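Local coordinates for protein SxtG (Microseira wollei, PDB 6U1R) that probably transfers an amidino group from a donor to an amine acceptor in the saxitoxin biosynthetic pathway, at residues A[94-97]-A[98-102]; A[342-346]-A[347-351]; A[88-91]-A[92-95]. All coordinates share one frame; numbering follows the deposited sequence.

How the interactions relate
Interactions 1 and 3 are successive, overlapping parts of helix 83-102, sharing Asn94 and Glu95; interaction 2 lies at the end of helix 338-346, its centre about 21 Å from that of interaction 1. Each has a buried and an exposed side: Phe96, Ile97 and Leu100 against Glu95 and His98 in interaction 1, Leu344 and Phe349 against Lys345 and Asp346 in interaction 2, Ala89 and Leu93 against Val88 and Lys91 in interaction 3. Regular i to i+4 bonds run through 88-102, whereas 342-351 stops in a Schellman motif before strand 350-354. An apolar Phe96–Leu100 pair, an indole on the last helical turn, and an amide over an imidazole mark interactions 1, 2 and 3.

Interaction 1 (A[94-97]-A[98-102]); sequences NEFI and HILEA
Four backbone bonds, from the N atoms of His98, Ile99, Leu100 and Glu101 to the O atoms of Asn94, Glu95, Phe96 and Ile97, give 94-102 the i to i+4 pattern of an alpha helix, here the C-terminal half of helix 83-102. On its inner side Leu100 CD1 makes a CH-pi contact with the Phe96 ring, 4.1 Å from the centroid and 18° off the normal, displaced toward the rim. The Phe96 ring stands out from the helix (chi1 173°), and Leu100, with CG beside its backbone N (chi1 -70°), leans back a turn to lay CD1 on the ring face. Ile332 touches both side chains, and Phe356 and Phe366 also meet the Phe96 ring, so this pair joins the helix to strand 330-334 and to those two rings. Phe96 itself lies about 9 Å, side chain to side chain, from Cys368, the predicted amidino-cysteine residue. Ile97 and Glu101 run side by side, and both touch Val107 of strand 106-109. The exposed Glu95 bends at chi2 over Ile99, which also packs on strands 330-334 and 350-354; Glu95 OE2 comes to 3.5 Å from Ile99 CG1.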
loop_
_atom_site.group_PDB
_atom_site.type_symbol
_atom_site.label_atom_id
_atom_site.label_comp_id
_atom_site.label_asym_id
_atom_site.label_seq_id
_atom_site.Cartn_x
_atom_site.Cartn_y
_atom_site.Cartn_z
ATOM N N ASN A 94 -0.050 -30.798 6.452
ATOM C CA ASN A 94 -1.335 -31.337 6.888
ATOM C C ASN A 94 -1.286 -31.819 8.335
ATOM O O ASN A 94 -2.247 -31.624 9.090
ATOM C CB ASN A 94 -1.764 -32.463 5.944
ATOM C CG ASN A 94 -2.338 -31.926 4.649
ATOM O OD1 ASN A 94 -2.816 -30.797 4.611
ATOM N ND2 ASN A 94 -2.303 -32.731 3.586
ATOM N N GLU A 95 -0.186 -32.446 8.743
ATOM C CA GLU A 95 -0.077 -32.886 10.133
ATOM C C GLU A 95 0.018 -31.692 11.087
ATOM O O GLU A 95 -0.576 -31.709 12.170
ATOM C CB GLU A 95 1.126 -33.813 10.303
ATOM C CG GLU A 95 1.280 -34.346 11.732
ATOM C CD GLU A 95 -0.018 -34.944 12.296
ATOM O OE1 GLU A 95 -0.699 -35.712 11.573
ATOM O OE2 GLU A 95 -0.368 -34.625 13.457
ATOM N N PHE A 96 0.778 -30.663 10.708
ATOM C CA PHE A 96 0.841 -29.422 11.481
ATOM C C PHE A 96 -0.555 -28.827 11.670
ATOM O O PHE A 96 -0.944 -28.455 12.782
ATOM C CB PHE A 96 1.794 -28.452 10.759
ATOM C CG PHE A 96 1.846 -27.062 11.333
ATOM C CD1 PHE A 96 1.980 -26.853 12.684
ATOM C CD2 PHE A 96 1.840 -25.961 10.488
ATOM C CE1 PHE A 96 2.060 -25.570 13.204
ATOM C CE2 PHE A 96 1.924 -24.661 10.998
ATOM C CZ PHE A 96 2.042 -24.466 12.369
ATOM N N ILE A 97 -1.344 -28.767 10.596
ATOM C CA ILE A 97 -2.703 -28.258 10.702
ATOM C C ILE A 97 -3.550 -29.152 11.613
ATOM O O ILE A 97 -4.331 -28.652 12.439
ATOM C CB ILE A 97 -3.314 -28.121 9.295
ATOM C CG1 ILE A 97 -2.637 -26.959 8.551
ATOM C CG2 ILE A 97 -4.820 -27.922 9.374
ATOM C CD1 ILE A 97 -2.873 -26.942 7.044
ATOM N N HIS A 98 -3.390 -30.479 11.502
ATOM C CA HIS A 98 -4.133 -31.389 12.376
ATOM C C HIS A 98 -3.829 -31.102 13.852
ATOM O O HIS A 98 -4.735 -31.098 14.693
ATOM C CB HIS A 98 -3.805 -32.848 12.050
ATOM C CG HIS A 98 -4.609 -33.448 10.927
ATOM N ND1 HIS A 98 -5.940 -33.167 10.711
ATOM C CD2 HIS A 98 -4.261 -34.350 9.978
ATOM C CE1 HIS A 98 -6.375 -33.851 9.665
ATOM N NE2 HIS A 98 -5.374 -34.576 9.201
ATOM N N ILE A 99 -2.561 -30.859 14.182
ATOM C CA ILE A 99 -2.198 -30.485 15.553
ATOM C C ILE A 99 -2.895 -29.195 15.969
ATOM O O ILE A 99 -3.482 -29.105 17.057
ATOM C CB ILE A 99 -0.669 -30.366 15.689
ATOM C CG1 ILE A 99 -0.023 -31.749 15.482
ATOM C CG2 ILE A 99 -0.308 -29.777 17.054
ATOM C CD1 ILE A 99 1.510 -31.768 15.517
ATOM N N LEU A 100 -2.800 -28.156 15.137
ATOM C CA LEU A 100 -3.446 -26.886 15.462
ATOM C C LEU A 100 -4.933 -27.067 15.746
ATOM O O LEU A 100 -5.471 -26.512 16.715
ATOM C CB LEU A 100 -3.251 -25.887 14.320
ATOM C CG LEU A 100 -1.831 -25.346 14.107
ATOM C CD1 LEU A 100 -1.787 -24.517 12.816
ATOM C CD2 LEU A 100 -1.380 -24.504 15.277
ATOM N N GLU A 101 -5.621 -27.819 14.890
ATOM C CA GLU A 101 -7.054 -28.026 15.066
ATOM C C GLU A 101 -7.353 -28.843 16.320
ATOM O O GLU A 101 -8.318 -28.550 17.041
ATOM C CB GLU A 101 -7.625 -28.689 13.814
ATOM C CG GLU A 101 -7.538 -27.768 12.575
ATOM C CD GLU A 101 -7.928 -28.446 11.258
ATOM O OE1 GLU A 101 -7.763 -29.681 11.115
ATOM O OE2 GLU A 101 -8.370 -27.718 10.344
ATOM N N ALA A 102 -6.565 -29.881 16.582
ATOM C CA ALA A 102 -6.775 -30.665 17.795
ATOM C C ALA A 102 -6.567 -29.820 19.037
ATOM O O ALA A 102 -7.215 -30.046 20.070
ATOM C CB ALA A 102 -5.840 -31.864 17.800
#

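Interaction 2 (A[342-346]-A[347-351]); sequences KALKD and WGFKP
One face of the Trp347 indole lies against Ala343: the methyl CB makes a CH-pi contact 3.9 Å from the centroid of the six-membered ring, and Ala343 O sits 2.9 Å above the ring plane toward its rim. That oxygen also accepts a hydrogen bond from Trp347 N (2.8 Å, N-H...O 145°), which holds the indole at this turn. Leu344 CD2 comes to 4.2 Å from Trp347 CE3, and Leu278 of strand 276-279 also touches the indole. The Phe349 ring instead receives Leu344 O at its edge, in plane, with Leu344 CD2 4.0 Å from Phe349 CD2. The helix ends here in a Schellman motif. Phe349 N bonds to Leu344 O, and Gly348 N to Lys345 O; the latter donor stands 63° out of the carbonyl plane. Gly348 takes the positive phi (100°) of this turn, a backbone conformation readily adopted by glycine. Pro351 then folds back across Lys345, its CD 3.5 Å from Lys345 CG. This is the turn of a beta-alpha-beta unit, carrying the chain from helix 338-346 into strand 350-354 beside strand 330-334. A water donates to both Lys345 O and Phe349 O, tying the last helical turn to the residue that enters the strand.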
loop_
_atom_site.group_PDB
_atom_site.type_symbol
_atom_site.label_atom_id
_atom_site.label_comp_id
_atom_site.label_asym_id
_atom_site.label_seq_id
_atom_site.Cartn_x
_atom_site.Cartn_y
_atom_site.Cartn_z
ATOM N N LYS A 342 14.117 -29.991 24.895
ATOM C CA LYS A 342 14.509 -30.144 26.294
ATOM C C LYS A 342 14.597 -28.796 27.004
ATOM O O LYS A 342 14.127 -28.653 28.140
ATOM C CB LYS A 342 15.851 -30.874 26.393
ATOM C CG LYS A 342 16.347 -30.967 27.852
ATOM C CD LYS A 342 17.637 -31.730 27.981
ATOM C CE LYS A 342 18.128 -31.651 29.429
ATOM N NZ LYS A 342 19.540 -32.125 29.542
ATOM N N ALA A 343 15.198 -27.793 26.354
ATOM C CA ALA A 343 15.312 -26.479 26.980
ATOM C C ALA A 343 13.942 -25.866 27.237
ATOM O O ALA A 343 13.690 -25.304 28.313
ATOM C CB ALA A 343 16.161 -25.559 26.107
ATOM N N LEU A 344 13.037 -25.969 26.262
ATOM C CA LEU A 344 11.689 -25.447 26.459
ATOM C C LEU A 344 11.010 -26.099 27.659
ATOM O O LEU A 344 10.379 -25.411 28.467
ATOM C CB LEU A 344 10.866 -25.652 25.196
ATOM C CG LEU A 344 11.287 -24.724 24.048
ATOM C CD1 LEU A 344 10.628 -25.159 22.768
ATOM C CD2 LEU A 344 10.929 -23.252 24.382
ATOM N N LYS A 345 11.115 -27.423 27.791
ATOM C CA LYS A 345 10.527 -28.095 28.953
ATOM C C LYS A 345 11.148 -27.587 30.246
ATOM O O LYS A 345 10.439 -27.272 31.212
ATOM C CB LYS A 345 10.722 -29.604 28.851
ATOM C CG LYS A 345 9.881 -30.271 27.802
ATOM C CD LYS A 345 10.237 -31.763 27.623
ATOM C CE LYS A 345 10.176 -32.523 28.938
ATOM N NZ LYS A 345 9.902 -33.979 28.729
ATOM N N ASP A 346 12.477 -27.506 30.280
ATOM C CA ASP A 346 13.156 -27.069 31.491
ATOM C C ASP A 346 12.806 -25.629 31.829
ATOM O O ASP A 346 12.787 -25.264 33.011
ATOM C CB ASP A 346 14.670 -27.245 31.343
ATOM C CG ASP A 346 15.086 -28.723 31.254
ATOM O OD1 ASP A 346 14.235 -29.620 31.486
ATOM O OD2 ASP A 346 16.260 -28.989 30.941
ATOM N N TRP A 347 12.496 -24.800 30.823
ATOM C CA TRP A 347 12.079 -23.423 31.068
ATOM C C TRP A 347 10.603 -23.296 31.453
ATOM O O TRP A 347 10.141 -22.174 31.680
ATOM C CB TRP A 347 12.354 -22.560 29.827
ATOM C CG TRP A 347 13.806 -22.231 29.595
ATOM C CD1 TRP A 347 14.760 -21.982 30.546
ATOM C CD2 TRP A 347 14.463 -22.113 28.326
ATOM N NE1 TRP A 347 15.974 -21.721 29.939
ATOM C CE2 TRP A 347 15.814 -21.794 28.579
ATOM C CE3 TRP A 347 14.038 -22.245 26.998
ATOM C CZ2 TRP A 347 16.744 -21.605 27.557
ATOM C CZ3 TRP A 347 14.964 -22.056 25.982
ATOM C CH2 TRP A 347 16.312 -21.752 26.271
ATOM N N GLY A 348 9.864 -24.396 31.509
ATOM C CA GLY A 348 8.486 -24.392 31.965
ATOM C C GLY A 348 7.421 -24.420 30.889
ATOM O O GLY A 348 6.234 -24.285 31.214
ATOM N N PHE A 349 7.800 -24.562 29.623
ATOM C CA PHE A 349 6.838 -24.627 28.538
ATOM C C PHE A 349 6.416 -26.075 28.301
ATOM O O PHE A 349 6.977 -27.016 28.863
ATOM C CB PHE A 349 7.435 -23.990 27.276
ATOM C CG PHE A 349 7.766 -22.534 27.440
ATOM C CD1 PHE A 349 6.788 -21.558 27.270
ATOM C CD2 PHE A 349 9.054 -22.132 27.770
ATOM C CE1 PHE A 349 7.088 -20.216 27.417
ATOM C CE2 PHE A 349 9.364 -20.780 27.928
ATOM C CZ PHE A 349 8.391 -19.820 27.750
ATOM N N LYS A 350 5.396 -26.251 27.457
ATOM C CA LYS A 350 4.862 -27.572 27.113
ATOM C C LYS A 350 5.021 -27.774 25.610
ATOM O O LYS A 350 4.148 -27.368 24.827
ATOM C CB LYS A 350 3.394 -27.710 27.518
ATOM C CG LYS A 350 3.132 -27.635 29.021
ATOM C CD LYS A 350 3.912 -28.681 29.806
ATOM C CE LYS A 350 3.561 -28.658 31.293
ATOM N NZ LYS A 350 4.171 -29.823 32.006
ATOM N N PRO A 351 6.115 -28.387 25.165
ATOM C CA PRO A 351 6.333 -28.549 23.724
ATOM C C PRO A 351 5.355 -29.541 23.114
ATOM O O PRO A 351 5.018 -30.569 23.712
ATOM C CB PRO A 351 7.777 -29.062 23.631
ATOM C CG PRO A 351 8.376 -28.794 24.949
ATOM C CD PRO A 351 7.278 -28.828 25.948
HETATM O O HOH W 1 7.769 -27.903 31.279
#

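Interaction 3 (A[88-91]-A[92-95]); sequences VAHK and ELNE
Asn94 and His90, one turn apart, make the characteristic side-chain contact here: the amide nitrogen Asn94 ND2 lies 4.1 Å above the centre of one face of the His90 imidazole. Ring and amide planes are inclined by 55°, so the amide is neither stacked flat nor perpendicular. The imidazole stands out from the helix (chi1 -164°), and the Asn94 amide, its CG beside its own backbone N (chi1 -78°), folds back over that face. At the edge of the same ring Leu93 CD2 approaches to 4.1 Å from His90 ND1.

The next shell is the main chain of helix 83-102. Asn94 N donates to His90 O over 2.9 Å, fixing the spacing of the two residues, and Asn94 CG lies 3.3 Å from that same carbonyl oxygen. Flanking bonds, such as Leu93 N to Ala89 O, continue the alpha-helical pattern.

Farther out, Arg109 NH1 is hydrogen-bonded to Asn94 OD1, tying this face of the helix to strand 106-109. On another side Glu92 extends outward and its OE1 accepts a hydrogen bond from Ser358 N, while Leu93 touches Tyr359 and Ala89 touches Phe362, joining the helix to the loop that follows strand 350-354. The side chain of Leu93 is about 10 Å from that of Cys368, the predicted amidino-cysteine residue. With the Asn94 amide oxygen engaged by Arg109, the orientation that places ND2 over the imidazole is probably stabilised from outside the helix, and the bond to a guanidinium would tend to polarise the amide and make its N-H hydrogens more positive.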
loop_
_atom_site.group_PDB
_atom_site.type_symbol
_atom_site.label_atom_id
_atom_site.label_comp_id
_atom_site.label_asym_id
_atom_site.label_seq_id
_atom_site.Cartn_x
_atom_site.Cartn_y
_atom_site.Cartn_z
ATOM N N VAL A 88 5.901 -33.733 -0.358
ATOM C CA VAL A 88 6.304 -34.108 0.999
ATOM C C VAL A 88 6.002 -32.978 1.976
ATOM O O VAL A 88 5.571 -33.222 3.111
ATOM C CB VAL A 88 7.795 -34.520 1.053
ATOM C CG1 VAL A 88 8.048 -35.734 0.190
ATOM C CG2 VAL A 88 8.709 -33.396 0.633
ATOM N N ALA A 89 6.217 -31.727 1.560
ATOM C CA ALA A 89 5.915 -30.608 2.440
ATOM C C ALA A 89 4.419 -30.489 2.683
ATOM O O ALA A 89 3.995 -30.115 3.780
ATOM C CB ALA A 89 6.455 -29.293 1.864
ATOM N N HIS A 90 3.598 -30.791 1.672
ATOM C CA HIS A 90 2.158 -30.712 1.873
ATOM C C HIS A 90 1.715 -31.729 2.917
ATOM O O HIS A 90 0.831 -31.438 3.730
ATOM C CB HIS A 90 1.433 -30.921 0.533
ATOM C CG HIS A 90 0.000 -30.491 0.537
ATOM N ND1 HIS A 90 -0.456 -29.414 1.267
ATOM C CD2 HIS A 90 -1.083 -30.996 -0.100
ATOM C CE1 HIS A 90 -1.755 -29.270 1.075
ATOM N NE2 HIS A 90 -2.163 -30.221 0.252
ATOM N N LYS A 91 2.376 -32.896 2.957
ATOM C CA LYS A 91 2.042 -33.909 3.957
ATOM C C LYS A 91 2.360 -33.429 5.374
ATOM O O LYS A 91 1.545 -33.597 6.293
ATOM C CB LYS A 91 2.778 -35.214 3.655
ATOM C CG LYS A 91 2.439 -36.345 4.640
ATOM C CD LYS A 91 3.322 -37.582 4.484
ATOM C CE LYS A 91 2.920 -38.657 5.512
ATOM N NZ LYS A 91 3.870 -39.805 5.588
ATOM N N GLU A 92 3.541 -32.841 5.581
ATOM C CA GLU A 92 3.877 -32.383 6.927
ATOM C C GLU A 92 3.032 -31.170 7.306
ATOM O O GLU A 92 2.624 -31.019 8.463
ATOM C CB GLU A 92 5.376 -32.081 7.027
ATOM C CG GLU A 92 6.245 -33.325 6.839
ATOM C CD GLU A 92 7.693 -33.131 7.218
ATOM O OE1 GLU A 92 8.217 -32.008 7.065
ATOM O OE2 GLU A 92 8.316 -34.122 7.680
ATOM N N LEU A 93 2.745 -30.309 6.335
ATOM C CA LEU A 93 1.811 -29.212 6.548
ATOM C C LEU A 93 0.458 -29.724 7.051
ATOM O O LEU A 93 -0.122 -29.166 7.992
ATOM C CB LEU A 93 1.658 -28.430 5.247
ATOM C CG LEU A 93 0.823 -27.163 5.307
ATOM C CD1 LEU A 93 1.387 -26.137 6.257
ATOM C CD2 LEU A 93 0.736 -26.566 3.905
ATOM N N ASN A 94 -0.050 -30.798 6.452
ATOM C CA ASN A 94 -1.335 -31.337 6.888
ATOM C C ASN A 94 -1.286 -31.819 8.335
ATOM O O ASN A 94 -2.247 -31.624 9.090
ATOM C CB ASN A 94 -1.764 -32.463 5.944
ATOM C CG ASN A 94 -2.338 -31.926 4.649
ATOM O OD1 ASN A 94 -2.816 -30.797 4.611
ATOM N ND2 ASN A 94 -2.303 -32.731 3.586
ATOM N N GLU A 95 -0.186 -32.446 8.743
ATOM C CA GLU A 95 -0.077 -32.886 10.133
ATOM C C GLU A 95 0.018 -31.692 11.087
ATOM O O GLU A 95 -0.576 -31.709 12.170
ATOM C CB GLU A 95 1.126 -33.813 10.303
ATOM C CG GLU A 95 1.280 -34.346 11.732
ATOM C CD GLU A 95 -0.018 -34.944 12.296
ATOM O OE1 GLU A 95 -0.699 -35.712 11.573
ATOM O OE2 GLU A 95 -0.368 -34.625 13.457
#